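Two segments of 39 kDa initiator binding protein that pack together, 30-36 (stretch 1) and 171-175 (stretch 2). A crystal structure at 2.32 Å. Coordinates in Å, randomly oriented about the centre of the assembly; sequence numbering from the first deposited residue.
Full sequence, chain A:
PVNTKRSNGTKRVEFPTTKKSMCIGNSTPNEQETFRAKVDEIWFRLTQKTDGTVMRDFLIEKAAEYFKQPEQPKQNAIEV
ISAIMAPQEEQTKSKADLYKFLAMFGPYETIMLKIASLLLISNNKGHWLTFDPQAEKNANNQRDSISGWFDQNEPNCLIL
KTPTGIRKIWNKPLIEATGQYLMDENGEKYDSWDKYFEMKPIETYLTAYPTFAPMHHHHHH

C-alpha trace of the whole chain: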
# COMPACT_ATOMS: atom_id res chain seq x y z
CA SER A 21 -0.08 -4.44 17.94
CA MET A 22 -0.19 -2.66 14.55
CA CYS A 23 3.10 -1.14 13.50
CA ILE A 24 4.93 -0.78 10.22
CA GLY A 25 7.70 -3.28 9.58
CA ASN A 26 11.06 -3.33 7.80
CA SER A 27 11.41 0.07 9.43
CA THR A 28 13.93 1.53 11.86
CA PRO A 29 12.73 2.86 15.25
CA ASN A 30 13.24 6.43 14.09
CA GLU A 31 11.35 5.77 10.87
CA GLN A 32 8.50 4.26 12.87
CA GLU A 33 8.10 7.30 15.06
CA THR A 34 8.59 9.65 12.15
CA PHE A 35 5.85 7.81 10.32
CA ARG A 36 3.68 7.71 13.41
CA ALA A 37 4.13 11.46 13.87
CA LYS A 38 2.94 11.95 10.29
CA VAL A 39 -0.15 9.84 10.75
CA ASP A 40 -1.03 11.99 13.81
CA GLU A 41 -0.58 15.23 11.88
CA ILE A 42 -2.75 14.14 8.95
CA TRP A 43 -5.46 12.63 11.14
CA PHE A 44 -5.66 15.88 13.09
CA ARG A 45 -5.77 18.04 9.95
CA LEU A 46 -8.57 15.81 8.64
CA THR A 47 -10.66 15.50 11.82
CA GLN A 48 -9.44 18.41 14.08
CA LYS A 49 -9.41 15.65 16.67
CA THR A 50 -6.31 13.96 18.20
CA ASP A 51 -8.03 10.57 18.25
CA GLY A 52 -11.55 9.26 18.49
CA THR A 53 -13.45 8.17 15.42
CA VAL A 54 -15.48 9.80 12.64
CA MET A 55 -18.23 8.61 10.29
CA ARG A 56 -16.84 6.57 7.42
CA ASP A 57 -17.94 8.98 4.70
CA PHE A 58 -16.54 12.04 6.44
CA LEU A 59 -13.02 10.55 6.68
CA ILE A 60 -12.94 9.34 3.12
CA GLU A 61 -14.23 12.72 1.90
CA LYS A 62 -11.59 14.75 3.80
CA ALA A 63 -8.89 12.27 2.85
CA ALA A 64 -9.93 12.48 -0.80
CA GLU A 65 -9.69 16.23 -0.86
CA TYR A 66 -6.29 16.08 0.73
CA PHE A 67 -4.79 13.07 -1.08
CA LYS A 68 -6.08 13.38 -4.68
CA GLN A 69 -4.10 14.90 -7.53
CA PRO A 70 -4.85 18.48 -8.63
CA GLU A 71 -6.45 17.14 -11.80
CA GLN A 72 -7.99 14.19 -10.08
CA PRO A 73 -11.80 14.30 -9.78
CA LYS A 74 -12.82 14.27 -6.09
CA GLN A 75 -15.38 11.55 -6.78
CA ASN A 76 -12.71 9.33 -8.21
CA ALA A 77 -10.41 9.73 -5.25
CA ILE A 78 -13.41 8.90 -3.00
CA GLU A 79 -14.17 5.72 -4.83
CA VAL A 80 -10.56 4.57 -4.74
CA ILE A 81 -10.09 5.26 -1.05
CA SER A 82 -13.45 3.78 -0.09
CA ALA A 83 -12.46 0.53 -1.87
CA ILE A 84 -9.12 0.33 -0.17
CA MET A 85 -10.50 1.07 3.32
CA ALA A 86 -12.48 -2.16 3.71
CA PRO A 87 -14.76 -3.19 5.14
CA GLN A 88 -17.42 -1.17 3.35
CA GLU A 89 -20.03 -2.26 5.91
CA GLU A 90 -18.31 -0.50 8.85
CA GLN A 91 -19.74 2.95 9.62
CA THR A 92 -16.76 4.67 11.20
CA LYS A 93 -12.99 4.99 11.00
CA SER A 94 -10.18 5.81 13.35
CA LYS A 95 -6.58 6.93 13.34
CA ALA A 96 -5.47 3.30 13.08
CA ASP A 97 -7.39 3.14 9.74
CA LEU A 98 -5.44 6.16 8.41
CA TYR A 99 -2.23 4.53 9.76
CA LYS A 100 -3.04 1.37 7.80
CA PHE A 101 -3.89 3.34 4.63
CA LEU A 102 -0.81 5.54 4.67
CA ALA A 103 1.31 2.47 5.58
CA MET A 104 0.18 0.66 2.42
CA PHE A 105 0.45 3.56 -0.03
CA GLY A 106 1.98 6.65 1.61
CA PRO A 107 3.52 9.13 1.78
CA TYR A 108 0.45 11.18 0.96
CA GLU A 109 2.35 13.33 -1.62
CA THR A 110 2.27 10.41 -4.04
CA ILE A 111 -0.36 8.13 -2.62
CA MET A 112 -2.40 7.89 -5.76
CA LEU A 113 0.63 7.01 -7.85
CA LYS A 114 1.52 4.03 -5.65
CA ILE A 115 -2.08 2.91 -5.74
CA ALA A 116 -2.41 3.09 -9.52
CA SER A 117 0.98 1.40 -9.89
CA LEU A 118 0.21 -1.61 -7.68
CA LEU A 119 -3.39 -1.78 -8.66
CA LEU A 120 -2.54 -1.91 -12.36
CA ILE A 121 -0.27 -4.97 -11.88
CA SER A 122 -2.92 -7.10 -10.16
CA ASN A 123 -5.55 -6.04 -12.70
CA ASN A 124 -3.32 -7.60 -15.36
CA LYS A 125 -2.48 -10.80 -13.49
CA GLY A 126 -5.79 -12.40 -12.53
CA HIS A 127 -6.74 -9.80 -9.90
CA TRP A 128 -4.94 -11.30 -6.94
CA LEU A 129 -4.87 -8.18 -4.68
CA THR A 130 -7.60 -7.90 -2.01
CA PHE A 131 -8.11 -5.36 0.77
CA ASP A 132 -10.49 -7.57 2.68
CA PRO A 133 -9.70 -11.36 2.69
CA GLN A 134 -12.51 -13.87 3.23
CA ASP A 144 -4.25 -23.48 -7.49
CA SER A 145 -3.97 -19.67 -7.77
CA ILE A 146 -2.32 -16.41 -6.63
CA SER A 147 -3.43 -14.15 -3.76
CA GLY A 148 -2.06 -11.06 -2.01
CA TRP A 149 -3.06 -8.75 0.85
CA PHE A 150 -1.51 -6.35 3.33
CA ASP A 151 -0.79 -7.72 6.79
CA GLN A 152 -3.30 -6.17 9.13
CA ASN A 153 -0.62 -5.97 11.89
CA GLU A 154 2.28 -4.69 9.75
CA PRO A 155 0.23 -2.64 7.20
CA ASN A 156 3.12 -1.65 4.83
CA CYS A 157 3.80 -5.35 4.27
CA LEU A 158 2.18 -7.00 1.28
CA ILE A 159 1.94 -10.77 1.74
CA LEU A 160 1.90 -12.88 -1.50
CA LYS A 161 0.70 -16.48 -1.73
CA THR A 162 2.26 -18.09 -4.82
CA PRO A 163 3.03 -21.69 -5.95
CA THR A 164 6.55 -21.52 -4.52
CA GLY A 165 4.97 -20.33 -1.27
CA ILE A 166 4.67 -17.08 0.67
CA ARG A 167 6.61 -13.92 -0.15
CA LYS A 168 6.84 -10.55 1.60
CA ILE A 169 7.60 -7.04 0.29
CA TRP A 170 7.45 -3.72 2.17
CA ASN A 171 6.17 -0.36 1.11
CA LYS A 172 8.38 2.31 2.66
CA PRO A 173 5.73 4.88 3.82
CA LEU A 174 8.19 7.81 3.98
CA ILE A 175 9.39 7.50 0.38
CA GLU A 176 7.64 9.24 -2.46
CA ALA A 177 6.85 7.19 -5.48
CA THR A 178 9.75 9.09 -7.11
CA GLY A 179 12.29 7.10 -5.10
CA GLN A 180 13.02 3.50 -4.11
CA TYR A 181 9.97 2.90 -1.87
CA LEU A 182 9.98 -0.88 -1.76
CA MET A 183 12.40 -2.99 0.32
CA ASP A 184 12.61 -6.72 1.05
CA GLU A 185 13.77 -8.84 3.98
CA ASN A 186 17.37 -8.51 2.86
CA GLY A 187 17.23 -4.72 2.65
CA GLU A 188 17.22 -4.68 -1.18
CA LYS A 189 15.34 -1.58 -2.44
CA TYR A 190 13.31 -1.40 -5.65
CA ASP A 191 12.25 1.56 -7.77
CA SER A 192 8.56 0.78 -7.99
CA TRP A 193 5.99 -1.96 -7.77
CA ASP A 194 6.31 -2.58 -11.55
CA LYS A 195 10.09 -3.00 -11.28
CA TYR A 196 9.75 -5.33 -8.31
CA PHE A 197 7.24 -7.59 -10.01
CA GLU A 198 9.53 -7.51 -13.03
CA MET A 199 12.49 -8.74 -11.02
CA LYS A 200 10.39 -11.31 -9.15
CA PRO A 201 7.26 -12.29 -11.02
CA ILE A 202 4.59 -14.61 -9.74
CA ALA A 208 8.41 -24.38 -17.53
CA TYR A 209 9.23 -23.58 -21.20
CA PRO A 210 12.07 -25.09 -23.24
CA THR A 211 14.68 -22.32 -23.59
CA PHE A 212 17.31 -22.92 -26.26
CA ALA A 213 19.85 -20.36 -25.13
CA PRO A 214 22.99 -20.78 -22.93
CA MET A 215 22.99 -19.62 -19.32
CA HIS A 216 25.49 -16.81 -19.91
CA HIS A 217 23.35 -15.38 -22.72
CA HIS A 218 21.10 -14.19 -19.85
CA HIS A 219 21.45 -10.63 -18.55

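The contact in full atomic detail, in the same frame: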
# COMPACT_ATOMS: atom_id res chain seq x y z
N ASN A 30 13.40 5.04 14.49
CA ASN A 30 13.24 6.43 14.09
C ASN A 30 12.20 6.58 12.96
O ASN A 30 11.35 7.46 12.98
CB ASN A 30 14.57 7.00 13.60
CG ASN A 30 15.56 7.25 14.73
OD1 ASN A 30 16.74 7.55 14.47
ND2 ASN A 30 15.09 7.15 15.99
N GLU A 31 12.29 5.71 11.96
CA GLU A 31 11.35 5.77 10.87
C GLU A 31 9.94 5.50 11.34
O GLU A 31 8.99 6.08 10.83
CB GLU A 31 11.76 4.77 9.78
CG GLU A 31 13.13 5.14 9.17
CD GLU A 31 13.67 4.13 8.17
OE1 GLU A 31 14.73 4.44 7.58
OE2 GLU A 31 13.07 3.05 7.99
N GLN A 32 9.81 4.62 12.34
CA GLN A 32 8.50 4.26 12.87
C GLN A 32 7.83 5.44 13.55
O GLN A 32 6.62 5.70 13.33
CB GLN A 32 8.64 3.10 13.83
CG GLN A 32 8.66 1.79 13.10
CD GLN A 32 9.15 0.64 13.95
OE1 GLN A 32 8.71 -0.49 13.77
NE2 GLN A 32 10.06 0.92 14.88
N GLU A 33 8.61 6.14 14.37
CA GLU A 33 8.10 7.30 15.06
C GLU A 33 7.88 8.44 14.08
O GLU A 33 6.89 9.16 14.17
CB GLU A 33 9.03 7.69 16.19
CG GLU A 33 8.87 6.72 17.37
CD GLU A 33 7.41 6.24 17.54
OE1 GLU A 33 6.52 7.09 17.79
OE2 GLU A 33 7.17 5.01 17.43
N THR A 34 8.79 8.61 13.13
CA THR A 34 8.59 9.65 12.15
C THR A 34 7.25 9.37 11.45
O THR A 34 6.39 10.26 11.32
CB THR A 34 9.67 9.64 11.10
OG1 THR A 34 10.92 9.98 11.70
CG2 THR A 34 9.31 10.64 9.98
N PHE A 35 7.06 8.13 11.02
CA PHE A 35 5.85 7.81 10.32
C PHE A 35 4.61 7.95 11.20
O PHE A 35 3.52 8.34 10.73
CB PHE A 35 5.91 6.40 9.74
CG PHE A 35 4.61 5.94 9.19
CD1 PHE A 35 3.82 5.06 9.91
CD2 PHE A 35 4.14 6.43 7.96
CE1 PHE A 35 2.57 4.67 9.42
CE2 PHE A 35 2.92 6.06 7.48
CZ PHE A 35 2.13 5.17 8.20
N ARG A 36 4.78 7.64 12.47
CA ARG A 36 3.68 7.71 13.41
C ARG A 36 3.31 9.18 13.63
O ARG A 36 2.12 9.54 13.73
CB ARG A 36 4.10 7.09 14.73
CG ARG A 36 2.94 6.64 15.59
CD ARG A 36 3.46 6.09 16.93
NE ARG A 36 4.41 4.98 16.80
CZ ARG A 36 4.08 3.69 16.74
NH1 ARG A 36 2.81 3.30 16.79
NH2 ARG A 36 5.04 2.77 16.64
N ASN A 171 6.27 -1.69 1.63
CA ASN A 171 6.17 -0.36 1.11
C ASN A 171 6.86 0.47 2.16
O ASN A 171 6.68 0.21 3.34
CB ASN A 171 4.73 0.12 1.00
CG ASN A 171 4.64 1.61 0.65
OD1 ASN A 171 5.18 2.03 -0.38
ND2 ASN A 171 3.98 2.40 1.49
N LYS A 172 7.71 1.41 1.73
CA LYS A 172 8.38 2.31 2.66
C LYS A 172 7.48 3.58 2.68
O LYS A 172 7.53 4.41 1.77
CB LYS A 172 9.76 2.67 2.13
CG LYS A 172 10.63 1.46 1.81
CD LYS A 172 11.17 0.82 3.07
CE LYS A 172 12.30 1.65 3.69
NZ LYS A 172 12.71 1.14 5.04
N PRO A 173 6.64 3.74 3.71
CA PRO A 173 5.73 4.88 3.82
C PRO A 173 6.31 6.29 3.86
O PRO A 173 5.56 7.24 3.75
CB PRO A 173 4.88 4.58 5.08
CG PRO A 173 5.41 3.27 5.61
CD PRO A 173 6.77 3.04 4.99
N LEU A 174 7.62 6.45 4.00
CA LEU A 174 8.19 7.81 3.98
C LEU A 174 8.82 8.17 2.63
O LEU A 174 9.30 9.28 2.44
CB LEU A 174 9.25 7.97 5.08
CG LEU A 174 8.85 7.57 6.50
CD1 LEU A 174 10.04 7.71 7.48
CD2 LEU A 174 7.70 8.45 6.91
N ILE A 175 8.77 7.25 1.66
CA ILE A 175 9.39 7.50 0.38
C ILE A 175 8.42 7.71 -0.74
O ILE A 175 7.60 6.82 -1.05
CB ILE A 175 10.37 6.37 -0.01
CG1 ILE A 175 11.43 6.20 1.08
CG2 ILE A 175 10.98 6.64 -1.39
CD1 ILE A 175 12.26 7.43 1.36

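A small apolar contact flanked by a single salt bridge, with no hydrogen bond across it, joins one side of a helix to a tight turn, the touching residues being at least 138 apart in sequence. It illustrates how a helix can present a continuous patch through side chains spaced three or four residues apart: Glu31, Thr34 and Phe35 all direct their CA-to-CB bonds toward the turn, whereas Gln32 points away. On the other side, a type I beta turn from Lys172 to Ile175, closed by the Ile175 N to Lys172 O hydrogen bond (3.1 Å), places Pro173 and Leu174 at its two central positions, where proline's restricted phi of -60° fits naturally. Phe35, buried and in the t rotamer, brings CE2 to 3.4 Å from Pro173 CB; CG of the proline lies over one face of the ring, while Leu174 CD2 sits at the ring edge and is 3.9 Å from Phe35 CB. Thr34 CG2 meets the end of the same leucine, 3.9 Å from Leu174 CD1 and 4.1 Å from CD2. Its hydroxyl is satisfied within the helix, Thr34 OG1 donating to Asn30 O at 2.9 Å, while its methyl faces the leucine. At the margin, the long chain of Lys172 starts sideways but ends nearer the helix, where NZ forms a salt bridge with Glu31 OE2 at 3.5 Å. In all, 262 Å² is buried.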